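Local structure of lipolytic protein G-D-S-L family (Veillonella parvula DSM 2008, 4RW0) at residues Y53-W58 and I70-G75; A95-S100 and K132-E137. The protein probably hydrolyses ester bonds of lipid or other acyl substrates, like other GDSL-type (SGNH) hydrolases. All coordinates share one frame; numbering follows the deposited sequence.

Contact 1: Y53-W58 and I70-G75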
# COMPACT_ATOMS: atom_id res chain seq x y z
N TYR A 53 10.66 4.73 9.61
CA TYR A 53 11.82 4.06 10.21
C TYR A 53 12.27 2.82 9.42
O TYR A 53 13.47 2.58 9.20
CB TYR A 53 11.60 3.69 11.68
CG TYR A 53 11.23 4.85 12.61
CD1 TYR A 53 11.67 6.17 12.38
CD2 TYR A 53 10.39 4.63 13.68
CE1 TYR A 53 11.28 7.22 13.22
CE2 TYR A 53 9.97 5.67 14.52
CZ TYR A 53 10.47 6.96 14.32
OH TYR A 53 9.95 7.88 15.18
N ASN A 54 11.29 2.01 8.96
CA ASN A 54 11.64 0.86 8.12
C ASN A 54 12.33 1.25 6.86
O ASN A 54 13.27 0.60 6.42
CB ASN A 54 10.42 0.01 7.84
CG ASN A 54 9.88 -0.66 9.11
OD1 ASN A 54 10.58 -0.90 10.06
ND2 ASN A 54 8.63 -1.01 9.08
N ILE A 55 11.85 2.35 6.24
CA ILE A 55 12.43 2.78 5.01
C ILE A 55 13.86 3.28 5.25
O ILE A 55 14.75 3.01 4.47
CB ILE A 55 11.57 3.91 4.38
CG1 ILE A 55 10.25 3.35 3.96
CG2 ILE A 55 12.21 4.48 3.18
CD1 ILE A 55 9.25 4.44 3.58
N GLU A 56 14.05 4.00 6.33
CA GLU A 56 15.42 4.52 6.65
C GLU A 56 16.34 3.38 6.90
O GLU A 56 17.49 3.38 6.45
CB GLU A 56 15.42 5.40 7.91
CG GLU A 56 14.62 6.70 7.83
CD GLU A 56 14.39 7.39 9.21
OE1 GLU A 56 14.55 6.71 10.26
OE2 GLU A 56 13.96 8.60 9.25
N ASN A 57 15.87 2.35 7.63
CA ASN A 57 16.82 1.25 7.98
C ASN A 57 17.21 0.47 6.74
O ASN A 57 18.35 0.03 6.58
CB ASN A 57 16.21 0.29 9.02
CG ASN A 57 15.92 0.98 10.35
OD1 ASN A 57 16.53 2.00 10.70
ND2 ASN A 57 14.92 0.47 11.07
N TRP A 58 16.30 0.37 5.79
CA TRP A 58 16.67 -0.24 4.51
C TRP A 58 17.55 0.70 3.68
O TRP A 58 18.55 0.29 3.07
CB TRP A 58 15.39 -0.63 3.69
CG TRP A 58 15.64 -0.83 2.22
CD1 TRP A 58 16.18 -1.92 1.68
CD2 TRP A 58 15.44 0.11 1.18
NE1 TRP A 58 16.34 -1.74 0.33
CE2 TRP A 58 15.85 -0.50 -0.00
CE3 TRP A 58 14.94 1.39 1.12
CZ2 TRP A 58 15.85 0.13 -1.21
CZ3 TRP A 58 14.84 2.03 -0.15
CH2 TRP A 58 15.35 1.44 -1.27
N ILE A 70 9.76 1.39 -5.47
CA ILE A 70 9.46 1.30 -4.05
C ILE A 70 7.98 1.56 -3.88
O ILE A 70 7.47 2.66 -4.12
CB ILE A 70 10.28 2.28 -3.23
CG1 ILE A 70 11.73 2.05 -3.47
CG2 ILE A 70 9.95 2.19 -1.74
CD1 ILE A 70 12.61 3.15 -3.03
N PHE A 71 7.26 0.53 -3.43
CA PHE A 71 5.85 0.68 -3.13
C PHE A 71 5.63 1.07 -1.66
O PHE A 71 6.28 0.50 -0.82
CB PHE A 71 5.14 -0.67 -3.43
CG PHE A 71 3.71 -0.71 -2.89
CD1 PHE A 71 2.66 -0.23 -3.67
CD2 PHE A 71 3.43 -1.08 -1.60
CE1 PHE A 71 1.38 -0.22 -3.21
CE2 PHE A 71 2.11 -1.05 -1.12
CZ PHE A 71 1.10 -0.58 -1.94
N LEU A 72 4.77 2.02 -1.35
CA LEU A 72 4.47 2.44 -0.01
C LEU A 72 2.94 2.52 0.16
O LEU A 72 2.21 3.07 -0.66
CB LEU A 72 4.92 3.89 0.24
CG LEU A 72 6.31 4.21 -0.13
CD1 LEU A 72 6.57 5.69 0.07
CD2 LEU A 72 7.18 3.36 0.77
N MSE A 73 2.49 2.09 1.30
CA MSE A 73 1.09 2.27 1.67
C MSE A 73 0.92 2.13 3.16
O MSE A 73 1.34 1.08 3.75
CB MSE A 73 0.22 1.22 0.91
CG MSE A 73 -1.19 1.36 1.37
SE MSE A 73 -2.41 0.12 0.33
CE MSE A 73 -1.75 -1.69 0.87
N CYS A 74 0.29 3.10 3.84
CA CYS A 74 0.14 2.99 5.29
C CYS A 74 -0.89 4.01 5.82
O CYS A 74 -1.36 4.85 5.08
CB CYS A 74 1.51 3.23 5.96
SG CYS A 74 1.76 2.33 7.50
N GLY A 75 -1.23 3.92 7.08
CA GLY A 75 -2.05 4.94 7.73
C GLY A 75 -3.26 4.45 8.42
O GLY A 75 -3.75 5.08 9.35
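Segments 53-58 and 70-75 run in roughly opposite directions, with the CA atoms of I55 on helix 48-59 and L72 on strand 69-73 9.4 Å apart, and one helical turn further on W58 meets I70. This is the helix of a beta-alpha-beta crossover against the strand that follows it: in the parallel sheet of the SGNH hydrolase fold, the crossover leads from edge strand 36-40, past strand 4-10, to strand 69-73. The alternation of the strand sends I70 and L72 to this face, while F71 and M73 go to the far one, where W25 and helix 12-15 lie. Two small apolar meetings carry the contact, with no hydrogen bond between the segments. I55 has CG1 anti to its carbonyl carbon (chi1 -67°) and an extended chain beyond, which carries CD1 down to the strand. L72 does not aim its CB straight at the helix; its CD2 branch closes the gap, 3.7 Å from I55 CD1, with the two side chains crossing at about a right angle. F9 of strand 4-10 touches I55, L72 and I70. In W58, CG anti to the backbone N (chi1 161°) swings the indole toward I70, which comes from the opposite direction; the ring also meets Y41 edge-to-face. The benzo end of the indole does the touching: CH2 stands 3.7 Å and CZ3 3.8 Å from the single methyl I70 CD1.

Contact 2: A95-S100 and K132-E137; sequences AIELAS and KAYAAE
Two neighbouring helices on the same face of the sheet, 85-100 and 120-138, meet here through I96 and Y134, with E97 at the outer margin. The backbones stay well apart: the nearest CA pair, I96 and A135, is separated by 9.9 Å, and the tyrosine spans the gap. With CG anti to the backbone N (chi1 -177°), the Y134 ring is thrown out from helix 120-138 toward its neighbour. The ring atom CE1 comes within 3.9 Å of I96 CG2, the short branch of the isoleucine, and the two side chains overlap while pointing opposite ways. I140, in the loop before strand 141-143, touches I96, Y134 and A135, while I96 also rests on I107 of strand 104-108. In this alpha/beta/alpha sandwich each of the two helices leads into the strand after it, 104-108 or 141-143, and helix 85-100 rests on strands 69-73 and 104-108. At the exposed margin the phenol of Y134 crosses the E97 side chain at about a right angle, its OH 3.9 Å from E97 CG; E97 OE2, at 4.0 Å from the same OH, is not hydrogen-bonded to it, and the carboxylate plane is turned 53° from that of the ring. H138, one turn along helix 120-138, also meets the Y134 ring. The carbonyl of I96 is gripped twice from within its own helix. S100 N reaches I96 O at 3.0 Å, the ordinary helical bond, and S100 OG reaches the same oxygen at 2.9 Å from the opposite face of the carbonyl plane, at a C=O...donor angle of 146°.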
# COMPACT_ATOMS: atom_id res chain seq x y z
N ALA A 95 7.49 10.13 3.87
CA ALA A 95 7.90 8.80 3.42
C ALA A 95 8.17 8.76 1.93
O ALA A 95 9.18 8.16 1.51
CB ALA A 95 6.86 7.78 3.83
N ILE A 96 7.31 9.42 1.15
CA ILE A 96 7.43 9.41 -0.28
C ILE A 96 8.68 10.14 -0.73
O ILE A 96 9.41 9.69 -1.63
CB ILE A 96 6.16 10.02 -0.94
CG1 ILE A 96 4.91 9.17 -0.72
CG2 ILE A 96 6.38 10.29 -2.42
CD1 ILE A 96 3.59 9.91 -0.94
N GLU A 97 8.97 11.26 -0.07
CA GLU A 97 10.22 12.06 -0.39
C GLU A 97 11.47 11.29 -0.04
O GLU A 97 12.41 11.22 -0.84
CB GLU A 97 10.20 13.38 0.36
CG GLU A 97 9.07 14.28 -0.12
CD GLU A 97 8.87 15.55 0.74
OE1 GLU A 97 9.36 15.65 1.91
OE2 GLU A 97 8.18 16.46 0.21
N LEU A 98 11.43 10.61 1.10
CA LEU A 98 12.55 9.75 1.47
C LEU A 98 12.75 8.62 0.51
O LEU A 98 13.84 8.45 -0.06
CB LEU A 98 12.36 9.25 2.91
CG LEU A 98 13.39 8.21 3.36
CD1 LEU A 98 14.81 8.84 3.34
CD2 LEU A 98 13.00 7.63 4.72
N ALA A 99 11.69 7.83 0.22
CA ALA A 99 11.86 6.71 -0.70
C ALA A 99 12.30 7.15 -2.09
O ALA A 99 13.04 6.43 -2.77
CB ALA A 99 10.52 5.91 -0.76
N SER A 100 11.90 8.34 -2.51
CA SER A 100 12.28 8.85 -3.84
C SER A 100 13.76 9.02 -4.07
O SER A 100 14.20 9.00 -5.22
CB SER A 100 11.68 10.21 -4.13
OG SER A 100 10.31 9.98 -4.32
N LYS A 132 -3.87 11.26 -4.27
CA LYS A 132 -4.05 11.27 -5.73
C LYS A 132 -3.60 12.64 -6.30
O LYS A 132 -3.01 12.69 -7.37
CB LYS A 132 -5.49 11.04 -6.16
CG LYS A 132 -6.03 9.69 -5.83
CD LYS A 132 -7.42 9.52 -6.40
CE LYS A 132 -8.39 9.10 -5.34
NZ LYS A 132 -9.59 8.52 -5.99
N ALA A 133 -3.89 13.69 -5.58
CA ALA A 133 -3.52 15.06 -6.04
C ALA A 133 -2.01 15.24 -6.03
O ALA A 133 -1.42 15.69 -7.02
CB ALA A 133 -4.18 16.09 -5.17
N TYR A 134 -1.36 14.79 -4.97
CA TYR A 134 0.11 14.81 -4.91
C TYR A 134 0.74 14.00 -6.05
O TYR A 134 1.72 14.42 -6.66
CB TYR A 134 0.57 14.33 -3.50
CG TYR A 134 2.07 14.35 -3.26
CD1 TYR A 134 2.87 13.32 -3.69
CD2 TYR A 134 2.66 15.44 -2.64
CE1 TYR A 134 4.24 13.36 -3.49
CE2 TYR A 134 4.03 15.52 -2.48
CZ TYR A 134 4.82 14.48 -2.88
OH TYR A 134 6.17 14.56 -2.67
N ALA A 135 0.23 12.79 -6.31
CA ALA A 135 0.83 11.94 -7.28
C ALA A 135 0.66 12.50 -8.68
O ALA A 135 1.53 12.32 -9.53
CB ALA A 135 0.16 10.58 -7.24
N ALA A 136 -0.50 13.08 -8.96
CA ALA A 136 -0.74 13.70 -10.28
C ALA A 136 0.28 14.85 -10.48
O ALA A 136 0.94 14.93 -11.51
CB ALA A 136 -2.18 14.22 -10.37
N GLU A 137 0.44 15.66 -9.46
CA GLU A 137 1.39 16.78 -9.50
C GLU A 137 2.83 16.34 -9.76
O GLU A 137 3.56 16.97 -10.54
CB GLU A 137 1.29 17.57 -8.20
CG GLU A 137 2.53 18.35 -7.81
CD GLU A 137 2.39 19.84 -7.99
OE1 GLU A 137 2.68 20.58 -7.01
OE2 GLU A 137 1.98 20.27 -9.10

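In the fold
Contacts 1 and 2 have their centres 13 Å apart, and both segments of contact 1 precede those of contact 2 along the chain. Helix 85-100 joins them: segment 95-100 packs on 132-137 in contact 2 and also leans on both segments of contact 1. There I55 CG2 lies 3.6 Å from L98 CD2, and L72 CD1 lies 3.8 Å from I96 CA. The helices 48-59, 85-100 and 120-138 thus line up as one layer over a single face of the parallel sheet, with strand 69-73 beneath. Contact 1 ties this layer to the sheet; contact 2 links helices within it, nearer the edge strand 141-143.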